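Local coordinates for protein CsuE (Acinetobacter baumannii, PDB 6FJY) that forms the tip adhesion subunit of archaic chaperone-usher Csu pili and probably attaches the bacterium to surfaces during biofilm formation, at residues 245-250 against 254-259; 48-53 against 104-109. All coordinates share one frame; numbering follows the deposited sequence.

Contact 1: residues 245-250 against 254-259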
ATOM      1  N   TYR D 245     -15.068  24.442  24.081  1.00 83.11           N
ATOM      2  CA  TYR D 245     -14.560  25.049  22.858  1.00 76.22           C
ATOM      3  C   TYR D 245     -15.169  24.340  21.653  1.00 64.13           C
ATOM      4  O   TYR D 245     -15.920  23.370  21.786  1.00 53.29           O
ATOM      5  CB  TYR D 245     -13.029  24.998  22.827  1.00 81.91           C
ATOM      6  CG  TYR D 245     -12.486  23.625  22.525  1.00 86.70           C
ATOM      7  CD1 TYR D 245     -12.320  22.689  23.533  1.00 84.53           C
ATOM      8  CD2 TYR D 245     -12.148  23.259  21.227  1.00 83.86           C
ATOM      9  CE1 TYR D 245     -11.828  21.428  23.258  1.00 88.89           C
ATOM     10  CE2 TYR D 245     -11.659  22.004  20.943  1.00 86.92           C
ATOM     11  CZ  TYR D 245     -11.501  21.092  21.960  1.00 83.60           C
ATOM     12  OH  TYR D 245     -11.016  19.839  21.682  1.00 71.93           O
ATOM     13  N   ASP D 246     -14.838  24.839  20.463  1.00 62.44           N
ATOM     14  CA  ASP D 246     -15.152  24.119  19.234  1.00 69.04           C
ATOM     15  C   ASP D 246     -14.121  24.494  18.176  1.00 64.09           C
ATOM     16  O   ASP D 246     -13.245  25.336  18.395  1.00 51.81           O
ATOM     17  CB  ASP D 246     -16.583  24.404  18.754  1.00 76.53           C
ATOM     18  CG  ASP D 246     -17.261  23.174  18.143  1.00 82.87           C
ATOM     19  OD1 ASP D 246     -16.728  22.618  17.163  1.00 86.06           O
ATOM     20  OD2 ASP D 246     -18.328  22.757  18.644  1.00 84.53           O
ATOM     21  N   ILE D 247     -14.234  23.835  17.028  1.00 61.60           N
ATOM     22  CA  ILE D 247     -13.341  24.022  15.894  1.00 75.37           C
ATOM     23  C   ILE D 247     -14.196  24.329  14.674  1.00 72.66           C
ATOM     24  O   ILE D 247     -15.241  23.701  14.466  1.00 66.17           O
ATOM     25  CB  ILE D 247     -12.467  22.774  15.643  1.00 81.25           C
ATOM     26  CG1 ILE D 247     -11.574  22.464  16.846  1.00 77.29           C
ATOM     27  CG2 ILE D 247     -11.618  22.950  14.404  1.00 84.88           C
ATOM     28  CD1 ILE D 247     -10.845  21.163  16.691  1.00 68.45           C
ATOM     29  N   PHE D 248     -13.751  25.280  13.858  1.00 83.65           N
ATOM     30  CA  PHE D 248     -14.546  25.736  12.728  1.00 81.81           C
ATOM     31  C   PHE D 248     -13.713  25.748  11.456  1.00 72.55           C
ATOM     32  O   PHE D 248     -12.551  26.162  11.473  1.00 62.35           O
ATOM     33  CB  PHE D 248     -15.148  27.119  13.022  1.00 91.63           C
ATOM     34  CG  PHE D 248     -16.119  27.104  14.167  1.00 91.68           C
ATOM     35  CD1 PHE D 248     -15.723  27.466  15.443  1.00 93.68           C
ATOM     36  CD2 PHE D 248     -17.418  26.671  13.973  1.00 89.52           C
ATOM     37  CE1 PHE D 248     -16.618  27.422  16.499  1.00 91.01           C
ATOM     38  CE2 PHE D 248     -18.316  26.626  15.019  1.00 84.56           C
ATOM     39  CZ  PHE D 248     -17.917  27.001  16.282  1.00 91.69           C
ATOM     40  N   LYS D 249     -14.327  25.303  10.353  1.00 81.76           N
ATOM     41  CA  LYS D 249     -13.670  25.308   9.049  1.00 69.56           C
ATOM     42  C   LYS D 249     -13.378  26.740   8.613  1.00 72.09           C
ATOM     43  O   LYS D 249     -14.241  27.615   8.722  1.00 62.90           O
ATOM     44  CB  LYS D 249     -14.548  24.620   7.999  1.00 71.77           C
ATOM     45  CG  LYS D 249     -15.082  23.224   8.354  1.00 62.50           C
ATOM     46  CD  LYS D 249     -15.857  22.628   7.167  1.00 56.24           C
ATOM     47  CE  LYS D 249     -16.756  21.473   7.597  1.00 73.20           C
ATOM     48  NZ  LYS D 249     -17.567  20.908   6.462  1.00 84.81           N
ATOM     49  N   ASN D 250     -12.155  26.973   8.132  1.00 82.73           N
ATOM     50  CA  ASN D 250     -11.696  28.274   7.611  1.00 78.65           C
ATOM     51  C   ASN D 250     -12.037  29.348   8.646  1.00 79.04           C
ATOM     52  O   ASN D 250     -11.761  29.145   9.837  1.00 79.62           O
ATOM     53  CB  ASN D 250     -12.278  28.489   6.218  1.00 81.07           C
ATOM     54  CG  ASN D 250     -11.907  27.375   5.242  1.00 74.44           C
ATOM     55  OD1 ASN D 250     -10.730  27.045   5.054  1.00 59.08           O
ATOM     56  ND2 ASN D 250     -12.922  26.781   4.625  1.00 75.13           N
ATOM     57  N   ASP D 254     -19.279  26.825   9.973  1.00 91.05           N
ATOM     58  CA  ASP D 254     -19.496  25.406   9.730  1.00104.12           C
ATOM     59  C   ASP D 254     -18.657  24.601  10.712  1.00106.93           C
ATOM     60  O   ASP D 254     -17.437  24.776  10.788  1.00105.74           O
ATOM     61  CB  ASP D 254     -19.135  25.043   8.295  1.00110.58           C
ATOM     62  CG  ASP D 254     -20.210  25.442   7.313  1.00119.54           C
ATOM     63  OD1 ASP D 254     -21.280  25.898   7.764  1.00123.15           O
ATOM     64  OD2 ASP D 254     -19.978  25.300   6.091  1.00120.38           O
ATOM     65  N   ARG D 255     -19.298  23.724  11.475  1.00105.39           N
ATOM     66  CA  ARG D 255     -18.566  22.919  12.442  1.00 85.89           C
ATOM     67  C   ARG D 255     -17.806  21.788  11.738  1.00 78.29           C
ATOM     68  O   ARG D 255     -18.334  21.139  10.834  1.00 57.50           O
ATOM     69  CB  ARG D 255     -19.529  22.350  13.481  1.00 76.51           C
ATOM     70  CG  ARG D 255     -18.804  21.852  14.684  1.00 77.35           C
ATOM     71  CD  ARG D 255     -19.735  21.302  15.737  1.00 76.03           C
ATOM     72  NE  ARG D 255     -18.974  20.826  16.889  1.00 71.97           N
ATOM     73  CZ  ARG D 255     -18.703  19.547  17.119  1.00 76.34           C
ATOM     74  NH1 ARG D 255     -19.153  18.622  16.287  1.00 69.89           N
ATOM     75  NH2 ARG D 255     -17.995  19.190  18.184  1.00 87.98           N
ATOM     76  N   TRP D 256     -16.551  21.573  12.148  1.00 81.80           N
ATOM     77  CA  TRP D 256     -15.714  20.469  11.667  1.00 77.97           C
ATOM     78  C   TRP D 256     -15.803  19.352  12.695  1.00 69.68           C
ATOM     79  O   TRP D 256     -15.179  19.418  13.755  1.00 67.66           O
ATOM     80  CB  TRP D 256     -14.267  20.912  11.463  1.00 72.99           C
ATOM     81  CG  TRP D 256     -13.425  19.959  10.726  1.00 70.05           C
ATOM     82  CD1 TRP D 256     -13.811  18.755  10.205  1.00 67.72           C
ATOM     83  CD2 TRP D 256     -12.044  20.121  10.396  1.00 62.03           C
ATOM     84  NE1 TRP D 256     -12.751  18.161   9.566  1.00 70.62           N
ATOM     85  CE2 TRP D 256     -11.654  18.980   9.670  1.00 76.02           C
ATOM     86  CE3 TRP D 256     -11.101  21.122  10.641  1.00 63.07           C
ATOM     87  CZ2 TRP D 256     -10.356  18.804   9.197  1.00 78.50           C
ATOM     88  CZ3 TRP D 256      -9.808  20.952  10.160  1.00 74.56           C
ATOM     89  CH2 TRP D 256      -9.450  19.799   9.446  1.00 78.75           C
ATOM     90  N   GLY D 257     -16.610  18.342  12.389  1.00 69.02           N
ATOM     91  CA  GLY D 257     -16.784  17.176  13.231  1.00 77.32           C
ATOM     92  C   GLY D 257     -16.706  15.926  12.382  1.00 82.38           C
ATOM     93  O   GLY D 257     -15.858  15.798  11.500  1.00 82.70           O
ATOM     94  N   SER D 258     -17.619  14.998  12.647  1.00 89.84           N
ATOM     95  CA  SER D 258     -17.751  13.767  11.882  1.00 91.28           C
ATOM     96  C   SER D 258     -19.118  13.729  11.206  1.00 90.42           C
ATOM     97  O   SER D 258     -19.893  14.690  11.255  1.00 84.93           O
ATOM     98  CB  SER D 258     -17.551  12.539  12.774  1.00 90.09           C
ATOM     99  OG  SER D 258     -18.542  12.472  13.781  1.00 92.08           O
ATOM    100  N   GLY D 259     -19.399  12.596  10.570  1.00 96.13           N
ATOM    101  CA  GLY D 259     -20.630  12.406   9.829  1.00 96.20           C
ATOM    102  C   GLY D 259     -20.883  13.487   8.802  1.00 90.01           C
ATOM    103  O   GLY D 259     -20.149  13.616   7.818  1.00 73.15           O
TER
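Asp246 and Arg255 make the charged part of this contact. Arg255 NE gives its N-H to the syn lone pair of Asp246 OD2 at 2.7 Å in a nearly straight bond (170°), in the plane of the guanidinium, while the carboxylate plane stands 87° from it. Arg255 swings CG opposite its backbone N (chi1 -164°) and keeps the chain extended as far as NE, which carries the charge back to a strand that its CB faces away from. The other carboxylate oxygen, Asp246 OD1, takes the backbone N of Ile247 at 2.8 Å on its anti lone pair and also pairs with Arg232. Glu261 and Asn222 take NH1 and NH2 of Arg255, so several partners limit its rotation.

The backbones meet in a single bridge, with the CA atoms of Phe248 and Arg255 4.9 Å apart as a non-hydrogen-bonded antiparallel pair. Two bonds flank it: Lys249 N to Asp254 O at 3.2 Å, and a weak one from Trp256 N to Ile247 O at 3.4 Å.

The apolar contacts gather on Trp256. Ile247 CG2 comes within 4.2 Å of Trp256 CE3, and Lys249 crosses the tryptophan side chain, with its CG 4.0 Å from Trp256 CB. The amine of Lys249 goes on to Arg262 O, while Trp256 NE1 bonds to Val218 O.

This is a tight hairpin-like reversal at the end of strand 242-249: the returning chain bridges once, then drops Trp256 against Tyr283 and Leu220 inside the beta sandwich of the Spore Coat Protein U domain.

Contact 2: residues 48-53 against 104-109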
ATOM      1  N   LEU D  48      30.600 -19.324 -13.163  1.00 77.09           N
ATOM      2  CA  LEU D  48      29.346 -18.707 -13.576  1.00 72.23           C
ATOM      3  C   LEU D  48      29.658 -17.398 -14.280  1.00 74.29           C
ATOM      4  O   LEU D  48      30.257 -16.499 -13.681  1.00 66.60           O
ATOM      5  CB  LEU D  48      28.431 -18.469 -12.383  1.00 61.60           C
ATOM      6  CG  LEU D  48      26.953 -18.239 -12.716  1.00 69.25           C
ATOM      7  CD1 LEU D  48      26.093 -18.706 -11.562  1.00 73.93           C
ATOM      8  CD2 LEU D  48      26.668 -16.777 -13.024  1.00 74.47           C
ATOM      9  N   LYS D  49      29.265 -17.301 -15.548  1.00 75.48           N
ATOM     10  CA  LYS D  49      29.183 -16.042 -16.264  1.00 73.72           C
ATOM     11  C   LYS D  49      27.808 -15.967 -16.916  1.00 81.69           C
ATOM     12  O   LYS D  49      27.185 -16.994 -17.207  1.00 69.14           O
ATOM     13  CB  LYS D  49      30.306 -15.895 -17.310  1.00 81.28           C
ATOM     14  CG  LYS D  49      29.998 -16.426 -18.702  1.00 91.53           C
ATOM     15  CD  LYS D  49      31.190 -16.203 -19.668  1.00 89.35           C
ATOM     16  CE  LYS D  49      30.850 -16.632 -21.094  1.00 82.62           C
ATOM     17  NZ  LYS D  49      32.015 -16.624 -22.032  1.00 86.11           N
ATOM     18  N   TYR D  50      27.310 -14.744 -17.101  1.00 84.33           N
ATOM     19  CA  TYR D  50      25.992 -14.542 -17.683  1.00 83.10           C
ATOM     20  C   TYR D  50      26.075 -13.543 -18.829  1.00 81.42           C
ATOM     21  O   TYR D  50      27.063 -12.822 -18.991  1.00 66.70           O
ATOM     22  CB  TYR D  50      24.951 -14.070 -16.643  1.00 91.97           C
ATOM     23  CG  TYR D  50      25.188 -12.695 -16.029  1.00 94.55           C
ATOM     24  CD1 TYR D  50      24.671 -11.543 -16.616  1.00 85.87           C
ATOM     25  CD2 TYR D  50      25.901 -12.557 -14.846  1.00 86.86           C
ATOM     26  CE1 TYR D  50      24.882 -10.288 -16.049  1.00 87.22           C
ATOM     27  CE2 TYR D  50      26.108 -11.314 -14.279  1.00 88.33           C
ATOM     28  CZ  TYR D  50      25.601 -10.187 -14.881  1.00 84.78           C
ATOM     29  OH  TYR D  50      25.822  -8.964 -14.301  1.00 87.13           O
ATOM     30  N   ARG D  51      25.017 -13.536 -19.637  1.00 78.08           N
ATOM     31  CA  ARG D  51      24.902 -12.641 -20.776  1.00 78.33           C
ATOM     32  C   ARG D  51      23.484 -12.102 -20.797  1.00 82.66           C
ATOM     33  O   ARG D  51      22.528 -12.880 -20.884  1.00 76.00           O
ATOM     34  CB  ARG D  51      25.227 -13.363 -22.091  1.00 78.17           C
ATOM     35  CG  ARG D  51      25.142 -12.474 -23.326  1.00 86.21           C
ATOM     36  CD  ARG D  51      25.007 -13.308 -24.605  1.00 97.86           C
ATOM     37  NE  ARG D  51      26.080 -14.292 -24.734  1.00106.82           N
ATOM     38  CZ  ARG D  51      26.160 -15.210 -25.695  1.00105.70           C
ATOM     39  NH1 ARG D  51      25.232 -15.288 -26.644  1.00 99.59           N
ATOM     40  NH2 ARG D  51      27.179 -16.055 -25.706  1.00114.25           N
ATOM     41  N   VAL D  52      23.342 -10.784 -20.711  1.00 78.68           N
ATOM     42  CA  VAL D  52      22.021 -10.179 -20.811  1.00 81.78           C
ATOM     43  C   VAL D  52      21.613 -10.137 -22.278  1.00 94.98           C
ATOM     44  O   VAL D  52      22.274  -9.497 -23.101  1.00101.85           O
ATOM     45  CB  VAL D  52      22.004  -8.781 -20.191  1.00 78.44           C
ATOM     46  CG1 VAL D  52      20.583  -8.249 -20.156  1.00 75.76           C
ATOM     47  CG2 VAL D  52      22.594  -8.835 -18.812  1.00 74.39           C
ATOM     48  N   GLU D  53      20.533 -10.836 -22.616  1.00 96.08           N
ATOM     49  CA  GLU D  53      20.003 -10.800 -23.983  1.00100.41           C
ATOM     50  C   GLU D  53      19.046  -9.617 -24.111  1.00 98.20           C
ATOM     51  O   GLU D  53      19.353  -8.628 -24.779  1.00 95.38           O
ATOM     52  CB  GLU D  53      19.320 -12.123 -24.347  1.00 98.63           C
ATOM     53  CG  GLU D  53      20.255 -13.239 -24.790  1.00103.36           C
ATOM     54  CD  GLU D  53      19.500 -14.400 -25.435  1.00108.38           C
ATOM     55  OE1 GLU D  53      18.272 -14.495 -25.229  1.00109.27           O
ATOM     56  OE2 GLU D  53      20.121 -15.214 -26.151  1.00 95.86           O
ATOM     57  N   LEU D 104      19.364 -17.247  -7.383  1.00 58.56           N
ATOM     58  CA  LEU D 104      20.401 -16.249  -7.533  1.00 69.31           C
ATOM     59  C   LEU D 104      19.714 -14.905  -7.700  1.00 68.01           C
ATOM     60  O   LEU D 104      18.905 -14.747  -8.622  1.00 59.75           O
ATOM     61  CB  LEU D 104      21.290 -16.555  -8.722  1.00 74.84           C
ATOM     62  CG  LEU D 104      22.527 -15.670  -8.779  1.00 70.65           C
ATOM     63  CD1 LEU D 104      23.394 -15.880  -7.544  1.00 59.22           C
ATOM     64  CD2 LEU D 104      23.293 -15.969 -10.031  1.00 64.97           C
ATOM     65  N   PRO D 105      19.944 -13.944  -6.807  1.00 72.70           N
ATOM     66  CA  PRO D 105      19.173 -12.702  -6.848  1.00 63.36           C
ATOM     67  C   PRO D 105      19.825 -11.618  -7.686  1.00 64.86           C
ATOM     68  O   PRO D 105      21.048 -11.462  -7.726  1.00 58.38           O
ATOM     69  CB  PRO D 105      19.130 -12.285  -5.372  1.00 62.71           C
ATOM     70  CG  PRO D 105      20.416 -12.787  -4.830  1.00 64.77           C
ATOM     71  CD  PRO D 105      20.708 -14.074  -5.551  1.00 63.86           C
ATOM     72  N   PHE D 106      18.974 -10.885  -8.388  1.00 73.77           N
ATOM     73  CA  PHE D 106      19.283  -9.585  -8.953  1.00 65.55           C
ATOM     74  C   PHE D 106      18.480  -8.536  -8.192  1.00 58.34           C
ATOM     75  O   PHE D 106      17.585  -8.856  -7.402  1.00 53.09           O
ATOM     76  CB  PHE D 106      18.957  -9.530 -10.452  1.00 60.97           C
ATOM     77  CG  PHE D 106      19.999 -10.155 -11.348  1.00 75.42           C
ATOM     78  CD1 PHE D 106      21.019 -10.937 -10.833  1.00 84.24           C
ATOM     79  CD2 PHE D 106      19.957  -9.942 -12.717  1.00 76.17           C
ATOM     80  CE1 PHE D 106      21.970 -11.503 -11.673  1.00 80.66           C
ATOM     81  CE2 PHE D 106      20.904 -10.501 -13.557  1.00 84.41           C
ATOM     82  CZ  PHE D 106      21.911 -11.285 -13.035  1.00 76.47           C
ATOM     83  N   TYR D 107      18.784  -7.270  -8.458  1.00 53.93           N
ATOM     84  CA  TYR D 107      18.215  -6.177  -7.689  1.00 67.54           C
ATOM     85  C   TYR D 107      17.715  -5.099  -8.635  1.00 72.89           C
ATOM     86  O   TYR D 107      18.369  -4.778  -9.631  1.00 60.63           O
ATOM     87  CB  TYR D 107      19.244  -5.593  -6.691  1.00 55.44           C
ATOM     88  CG  TYR D 107      19.760  -6.619  -5.695  1.00 68.10           C
ATOM     89  CD1 TYR D 107      19.107  -6.841  -4.487  1.00 67.23           C
ATOM     90  CD2 TYR D 107      20.891  -7.385  -5.976  1.00 74.36           C
ATOM     91  CE1 TYR D 107      19.578  -7.788  -3.585  1.00 70.62           C
ATOM     92  CE2 TYR D 107      21.365  -8.337  -5.078  1.00 62.54           C
ATOM     93  CZ  TYR D 107      20.709  -8.531  -3.889  1.00 63.69           C
ATOM     94  OH  TYR D 107      21.177  -9.473  -3.003  1.00 64.00           O
ATOM     95  N   ILE D 108      16.548  -4.550  -8.313  1.00 75.65           N
ATOM     96  CA  ILE D 108      16.020  -3.372  -8.980  1.00 70.01           C
ATOM     97  C   ILE D 108      16.328  -2.147  -8.127  1.00 70.03           C
ATOM     98  O   ILE D 108      16.060  -2.124  -6.917  1.00 52.75           O
ATOM     99  CB  ILE D 108      14.510  -3.497  -9.233  1.00 71.58           C
ATOM    100  CG1 ILE D 108      14.215  -4.693 -10.136  1.00 89.56           C
ATOM    101  CG2 ILE D 108      13.983  -2.231  -9.866  1.00 72.64           C
ATOM    102  CD1 ILE D 108      12.762  -4.797 -10.546  1.00 93.47           C
ATOM    103  N   ARG D 109      16.883  -1.130  -8.763  1.00 78.93           N
ATOM    104  CA  ARG D 109      17.151   0.163  -8.148  1.00 71.70           C
ATOM    105  C   ARG D 109      16.284   1.205  -8.844  1.00 65.49           C
ATOM    106  O   ARG D 109      16.450   1.457 -10.042  1.00 62.65           O
ATOM    107  CB  ARG D 109      18.635   0.525  -8.263  1.00 72.52           C
ATOM    108  CG  ARG D 109      19.022   1.806  -7.531  1.00 88.47           C
ATOM    109  CD  ARG D 109      20.516   2.090  -7.618  1.00 87.54           C
ATOM    110  NE  ARG D 109      21.319   1.115  -6.880  1.00 81.24           N
ATOM    111  CZ  ARG D 109      22.645   1.028  -6.961  1.00 93.86           C
ATOM    112  NH1 ARG D 109      23.327   1.859  -7.743  1.00 94.46           N
ATOM    113  NH2 ARG D 109      23.292   0.114  -6.254  1.00100.75           N
TER
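Leu48 and Leu104 mark the closest approach of the two backbones, their CA atoms 11.1 Å apart. From there the strands run in the same general direction but spread, so that the CA atoms of Tyr50 and Phe106 are 12.1 Å apart and those of Glu53 and Arg109 19.5 Å. No hydrogen bond crosses. Each strand has its backbone partners in its own layer: 47-54 pairs with 85-87 and 119-136, whereas 103-110 pairs with 24-31 and 67-73. The contact therefore spans the inside of a sandwich and is made by alternate side chains pointing inward.

Tyr50 and Phe106 form a T-shaped (edge-to-face) pair. The far end of the Phe106 ring is aimed at one face of Tyr50: its CZ sits over the middle of the tyrosine ring, 4.2 Å above the plane, and 4.3 Å from Tyr50 CZ. The ring centroids are 5.5 Å apart and the planes are inclined at 59°, well short of perpendicular. Phe106 has an unusual chi2 of 12°, which brings the CA-CB bond almost into the ring plane and contributes to this inclination. Val52 CG2 lies in the plane of Tyr50, against its edge, 3.9 Å from Tyr50 CE1.

Beside the rings, Leu48 and Leu104 meet methyl to methyl, CD1 of Leu48 being 4.2 Å from CD2 of Leu104. Leu93 packs on Leu48, Trp131 on Leu104 and Phe29 on Phe106.

Dispersion and the weak electrostatics of ring hydrogens over a pi face thus join the two layers of this Ig-like sandwich. The hydroxyl of the buried Tyr50 is hydrogen-bonded to Asp74 OD2, which anchors the far end of that side chain.

Contact 1 and contact 2 lie on opposite sides of the chain's centre, their own centres 57 Å apart and their nearest atoms about 37 Å apart, so neither touches the other. Contact 2 closes first along the chain. It belongs to the N-terminal sandwich, and no other chain of the assembly touches its segments. Contact 1 lies in the C-terminal one, where Tyr245 packs on Val110 of the CsuC chaperone. Strand 167-184 links the two regions, pairing antiparallel with 119-136 and with 202-210. Of the two contacts, then, contact 1 is the one beside the chaperone in this pre-assembly complex, and any influence between them would have to travel through the intervening strands.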